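Local coordinates for protein hydrolase, NUDIX family (Clostridium perfringens ATCC 13124, PDB 3F6A) that probably hydrolyses a nucleoside diphosphate linked to another moiety, as members of the NUDIX hydrolase family do, though its own substrate is not established, at residues F12-K16 / D17-L21; H134-Q137 / E138-V142. All blocks are in the same frame, centred on the assembly; numbering follows the deposited sequence.

Contact 1 (F12-K16 / D17-L21); sequences FIVCK and DKVLL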
loop_
_atom_site.group_PDB
_atom_site.type_symbol
_atom_site.label_atom_id
_atom_site.label_comp_id
_atom_site.label_asym_id
_atom_site.label_seq_id
_atom_site.Cartn_x
_atom_site.Cartn_y
_atom_site.Cartn_z
ATOM N N PHE A 12 10.704 8.040 -5.031
ATOM C CA PHE A 12 11.264 9.369 -4.944
ATOM C C PHE A 12 12.544 9.181 -4.154
ATOM O O PHE A 12 12.515 8.851 -2.971
ATOM C CB PHE A 12 10.287 10.298 -4.226
ATOM C CG PHE A 12 9.128 10.722 -5.086
ATOM C CD1 PHE A 12 9.215 11.869 -5.867
ATOM C CD2 PHE A 12 7.968 9.954 -5.145
ATOM C CE1 PHE A 12 8.162 12.249 -6.693
ATOM C CE2 PHE A 12 6.905 10.329 -5.973
ATOM C CZ PHE A 12 7.001 11.472 -6.747
ATOM N N ILE A 13 13.672 9.383 -4.825
ATOM C CA ILE A 13 14.980 9.191 -4.211
ATOM C C ILE A 13 15.624 10.505 -3.797
ATOM O O ILE A 13 15.747 11.427 -4.601
ATOM C CB ILE A 13 15.914 8.443 -5.185
ATOM C CG1 ILE A 13 15.251 7.129 -5.600
ATOM C CG2 ILE A 13 17.264 8.184 -4.533
ATOM C CD1 ILE A 13 15.975 6.375 -6.687
ATOM N N VAL A 14 16.038 10.576 -2.537
ATOM C CA VAL A 14 16.663 11.773 -2.000
ATOM C C VAL A 14 18.148 11.593 -1.699
ATOM O O VAL A 14 18.549 10.617 -1.072
ATOM C CB VAL A 14 15.948 12.219 -0.694
ATOM C CG1 VAL A 14 16.742 13.338 -0.008
ATOM C CG2 VAL A 14 14.528 12.678 -1.012
ATOM N N CYS A 15 18.960 12.534 -2.164
ATOM C CA CYS A 15 20.395 12.516 -1.896
ATOM C C CYS A 15 20.645 13.847 -1.200
ATOM O O CYS A 15 20.405 14.911 -1.778
ATOM C CB CYS A 15 21.211 12.435 -3.190
ATOM S SG CYS A 15 22.997 12.219 -2.888
ATOM N N LYS A 16 21.118 13.775 0.041
ATOM C CA LYS A 16 21.356 14.952 0.874
ATOM C C LYS A 16 20.155 15.899 0.870
ATOM O O LYS A 16 19.175 15.644 1.566
ATOM C CB LYS A 16 22.643 15.694 0.471
ATOM C CG LYS A 16 22.783 16.041 -0.989
ATOM C CD LYS A 16 23.846 17.108 -1.191
ATOM C CE LYS A 16 23.335 18.488 -0.788
ATOM N NZ LYS A 16 22.248 18.971 -1.692
ATOM N N ASP A 17 20.204 16.977 0.093
ATOM C CA ASP A 17 19.079 17.907 0.077
ATOM C C ASP A 17 18.329 18.036 -1.251
ATOM O O ASP A 17 17.662 19.046 -1.499
ATOM C CB ASP A 17 19.537 19.292 0.549
ATOM C CG ASP A 17 20.096 19.268 1.962
ATOM O OD1 ASP A 17 19.406 18.754 2.871
ATOM O OD2 ASP A 17 21.229 19.762 2.166
ATOM N N LYS A 18 18.414 17.011 -2.098
ATOM C CA LYS A 18 17.716 17.049 -3.381
ATOM C C LYS A 18 17.018 15.724 -3.706
ATOM O O LYS A 18 17.369 14.677 -3.164
ATOM C CB LYS A 18 18.695 17.422 -4.507
ATOM C CG LYS A 18 19.457 18.718 -4.248
ATOM C CD LYS A 18 20.081 19.280 -5.514
ATOM C CE LYS A 18 20.812 20.588 -5.214
ATOM N NZ LYS A 18 21.274 21.287 -6.450
ATOM N N VAL A 19 16.027 15.782 -4.590
ATOM C CA VAL A 19 15.276 14.593 -4.984
ATOM C C VAL A 19 15.408 14.392 -6.491
ATOM O O VAL A 19 15.455 15.357 -7.247
ATOM C CB VAL A 19 13.783 14.729 -4.594
ATOM C CG1 VAL A 19 13.197 15.978 -5.228
ATOM C CG2 VAL A 19 13.018 13.488 -5.018
ATOM N N LEU A 20 15.449 13.133 -6.915
ATOM C CA LEU A 20 15.626 12.774 -8.322
ATOM C C LEU A 20 14.372 12.485 -9.138
ATOM O O LEU A 20 13.464 11.799 -8.683
ATOM C CB LEU A 20 16.550 11.555 -8.415
ATOM C CG LEU A 20 16.708 10.887 -9.783
ATOM C CD1 LEU A 20 17.474 11.820 -10.719
ATOM C CD2 LEU A 20 17.446 9.564 -9.619
ATOM N N LEU A 21 14.346 13.005 -10.364
ATOM C CA LEU A 21 13.235 12.780 -11.292
ATOM C C LEU A 21 13.854 12.561 -12.668
ATOM O O LEU A 21 14.994 12.949 -12.899
ATOM C CB LEU A 21 12.311 14.005 -11.355
ATOM C CG LEU A 21 11.593 14.478 -10.090
ATOM C CD1 LEU A 21 10.896 15.801 -10.371
ATOM C CD2 LEU A 21 10.583 13.433 -9.633
HETATM O O HOH W 1 13.600 9.222 -7.551
#
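Phe12, Val19 and Leu21 form the tightly packed side of this hairpin. A methyl of Val19, CG2, sits at the edge of the Phe12 ring, near its plane, 4.2 Å from CD1, while Leu21 CD2 approaches CE1 obliquely at 4.0 Å. With CG anti to the carbonyl carbon (chi1 -76°), the Phe12 ring lies beside its own backbone N and also meets Met143, Ala144 and Ala147 of helix 138-150. Val14 and Val19 are a non-hydrogen-bonded antiparallel pair on this same face, Val14 CG2 lying 4.2 Å from Val19 CB. The segments belong to strands 7-15 and 18-23, neighbours in the mixed sheet of the NUDIX fold, and a type II' turn from Cys15 to Lys18 joins them. Cys15 and Lys18 close the hairpin with two backbone bonds, Cys15 N to Lys18 O and Lys18 N to Cys15 O, both 2.9 Å. Farther from the turn, a water takes the N-H of Ile13 at 2.7 Å from its N and donates to Leu20 O, bridging the strands. The turn itself is the loose, solvent side: Lys16 folds back at chi3 and chi4 across Asp17, yet its NZ stays 4.1 Å from Asp17 OD2, too far for a salt bridge.

Contact 2 (H134-Q137 / E138-V142); sequences HNIQ and ENILV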
loop_
_atom_site.group_PDB
_atom_site.type_symbol
_atom_site.label_atom_id
_atom_site.label_comp_id
_atom_site.label_asym_id
_atom_site.label_seq_id
_atom_site.Cartn_x
_atom_site.Cartn_y
_atom_site.Cartn_z
ATOM N N HIS A 134 8.397 23.840 -15.176
ATOM C CA HIS A 134 7.169 23.961 -15.956
ATOM C C HIS A 134 6.861 22.662 -16.691
ATOM O O HIS A 134 6.128 22.650 -17.681
ATOM C CB HIS A 134 7.296 25.106 -16.964
ATOM C CG HIS A 134 7.610 26.427 -16.336
ATOM N ND1 HIS A 134 6.811 26.998 -15.369
ATOM C CD2 HIS A 134 8.646 27.279 -16.520
ATOM C CE1 HIS A 134 7.342 28.143 -14.982
ATOM N NE2 HIS A 134 8.457 28.338 -15.666
ATOM N N ASN A 135 7.436 21.568 -16.205
ATOM C CA ASN A 135 7.212 20.266 -16.809
ATOM C C ASN A 135 7.106 19.187 -15.733
ATOM O O ASN A 135 7.532 18.048 -15.930
ATOM C CB ASN A 135 8.340 19.941 -17.796
ATOM C CG ASN A 135 9.682 19.776 -17.117
ATOM O OD1 ASN A 135 10.009 20.500 -16.176
ATOM N ND2 ASN A 135 10.477 18.831 -17.602
ATOM N N ILE A 136 6.527 19.562 -14.596
ATOM C CA ILE A 136 6.334 18.643 -13.478
ATOM C C ILE A 136 4.914 18.784 -12.934
ATOM O O ILE A 136 4.540 19.845 -12.425
ATOM C CB ILE A 136 7.303 18.936 -12.317
ATOM C CG1 ILE A 136 8.740 19.010 -12.831
ATOM C CG2 ILE A 136 7.186 17.837 -11.260
ATOM C CD1 ILE A 136 9.745 19.403 -11.765
ATOM N N GLN A 137 4.130 17.715 -13.044
ATOM C CA GLN A 137 2.749 17.706 -12.556
ATOM C C GLN A 137 2.721 18.137 -11.096
ATOM O O GLN A 137 3.664 17.882 -10.352
ATOM C CB GLN A 137 2.165 16.301 -12.674
ATOM C CG GLN A 137 2.368 15.680 -14.037
ATOM C CD GLN A 137 2.149 14.185 -14.034
ATOM O OE1 GLN A 137 2.404 13.513 -15.033
ATOM N NE2 GLN A 137 1.674 13.652 -12.913
ATOM N N GLU A 138 1.634 18.781 -10.683
ATOM C CA GLU A 138 1.510 19.252 -9.306
ATOM C C GLU A 138 1.652 18.173 -8.227
ATOM O O GLU A 138 2.345 18.388 -7.229
ATOM C CB GLU A 138 0.172 19.975 -9.119
ATOM C CG GLU A 138 -0.044 21.151 -10.054
ATOM C CD GLU A 138 1.069 22.180 -9.970
ATOM O OE1 GLU A 138 1.433 22.570 -8.840
ATOM O OE2 GLU A 138 1.570 22.602 -11.033
ATOM N N ASN A 139 0.999 17.024 -8.409
ATOM C CA ASN A 139 1.078 15.964 -7.405
ATOM C C ASN A 139 2.491 15.393 -7.290
ATOM O O ASN A 139 2.880 14.879 -6.238
ATOM C CB ASN A 139 0.050 14.855 -7.695
ATOM C CG ASN A 139 0.365 14.060 -8.948
ATOM O OD1 ASN A 139 0.890 14.588 -9.919
ATOM N ND2 ASN A 139 0.014 12.781 -8.936
ATOM N N ILE A 140 3.264 15.490 -8.366
ATOM C CA ILE A 140 4.641 15.007 -8.325
ATOM C C ILE A 140 5.451 16.019 -7.518
ATOM O O ILE A 140 6.333 15.650 -6.735
ATOM C CB ILE A 140 5.235 14.872 -9.741
ATOM C CG1 ILE A 140 4.470 13.799 -10.522
ATOM C CG2 ILE A 140 6.713 14.511 -9.659
ATOM C CD1 ILE A 140 4.501 12.420 -9.877
ATOM N N LEU A 141 5.135 17.299 -7.701
ATOM C CA LEU A 141 5.821 18.363 -6.972
ATOM C C LEU A 141 5.578 18.195 -5.486
ATOM O O LEU A 141 6.469 18.421 -4.672
ATOM C CB LEU A 141 5.314 19.743 -7.401
ATOM C CG LEU A 141 5.737 20.258 -8.776
ATOM C CD1 LEU A 141 5.087 21.609 -9.046
ATOM C CD2 LEU A 141 7.256 20.375 -8.832
ATOM N N VAL A 142 4.363 17.790 -5.133
ATOM C CA VAL A 142 4.010 17.598 -3.732
ATOM C C VAL A 142 4.744 16.418 -3.102
ATOM O O VAL A 142 5.322 16.546 -2.021
ATOM C CB VAL A 142 2.494 17.375 -3.572
ATOM C CG1 VAL A 142 2.169 16.955 -2.162
ATOM C CG2 VAL A 142 1.748 18.653 -3.921
HETATM O O HOH W 2 3.827 22.412 -12.945
#
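Gln137 and Asn139 meet through their side-chain amides: Gln137 NE2 donates to Asn139 OD1 at 3.2 Å, in the carbonyl plane and on a lone pair. The side chains run alongside each other in the same direction, and their amide planes differ by only 6°. Each has a further partner: Gln137 OE1 takes a hydrogen bond from Lys29 NZ, while Asn139 bonds through OD1 to Ser76 and through ND2 to Glu78, both of the second subunit. Gln137 is also the N-cap residue of helix 138-150, and its backbone O accepts the N-H of Leu141 at 3.1 Å and, in a weak and strongly bent bond, that of Ile140. At the outer side a water donates both to Ile136 O and to Glu138 OE2, tying the loop to the exposed first helical residue. Packing lies beneath this polar layer. With chi1 at -51° setting Ile136 CG1 beside the backbone N, the CG2 methyl falls anti to that N and fits against Leu141 CD2 at 3.5 Å and Ile140 CG2 at 3.7 Å, the side chains crossing at about right angles. Asn139 OD1 thus accepts from both Gln137 and Ser76 of the second subunit, which probably fixes the rotation of its amide and couples the helix start to the dimer interface.

Contact 1 comes early in the chain and contact 2 near its end, in series, with their centres about 15 Å apart, yet the two meet in the fold. The hairpin of strands 7-15 and 18-23 lies against the first turn of helix 138-150 and the loop that leads into it: Leu21 CD2 touches Ile140 CG2 at 4.0 Å, Leu21 CD1 reaches Ile136 CD1 at the same distance, and Phe12 CE1 packs on Ile140 O. Strand 30-36, which pairs with both hairpin strands, also touches both contacts. The C-terminal helix thus covers the hairpin on the face that carries Phe12, Val19 and Leu21, within a single NUDIX domain, and contact 2, unlike contact 1, also reaches the second subunit.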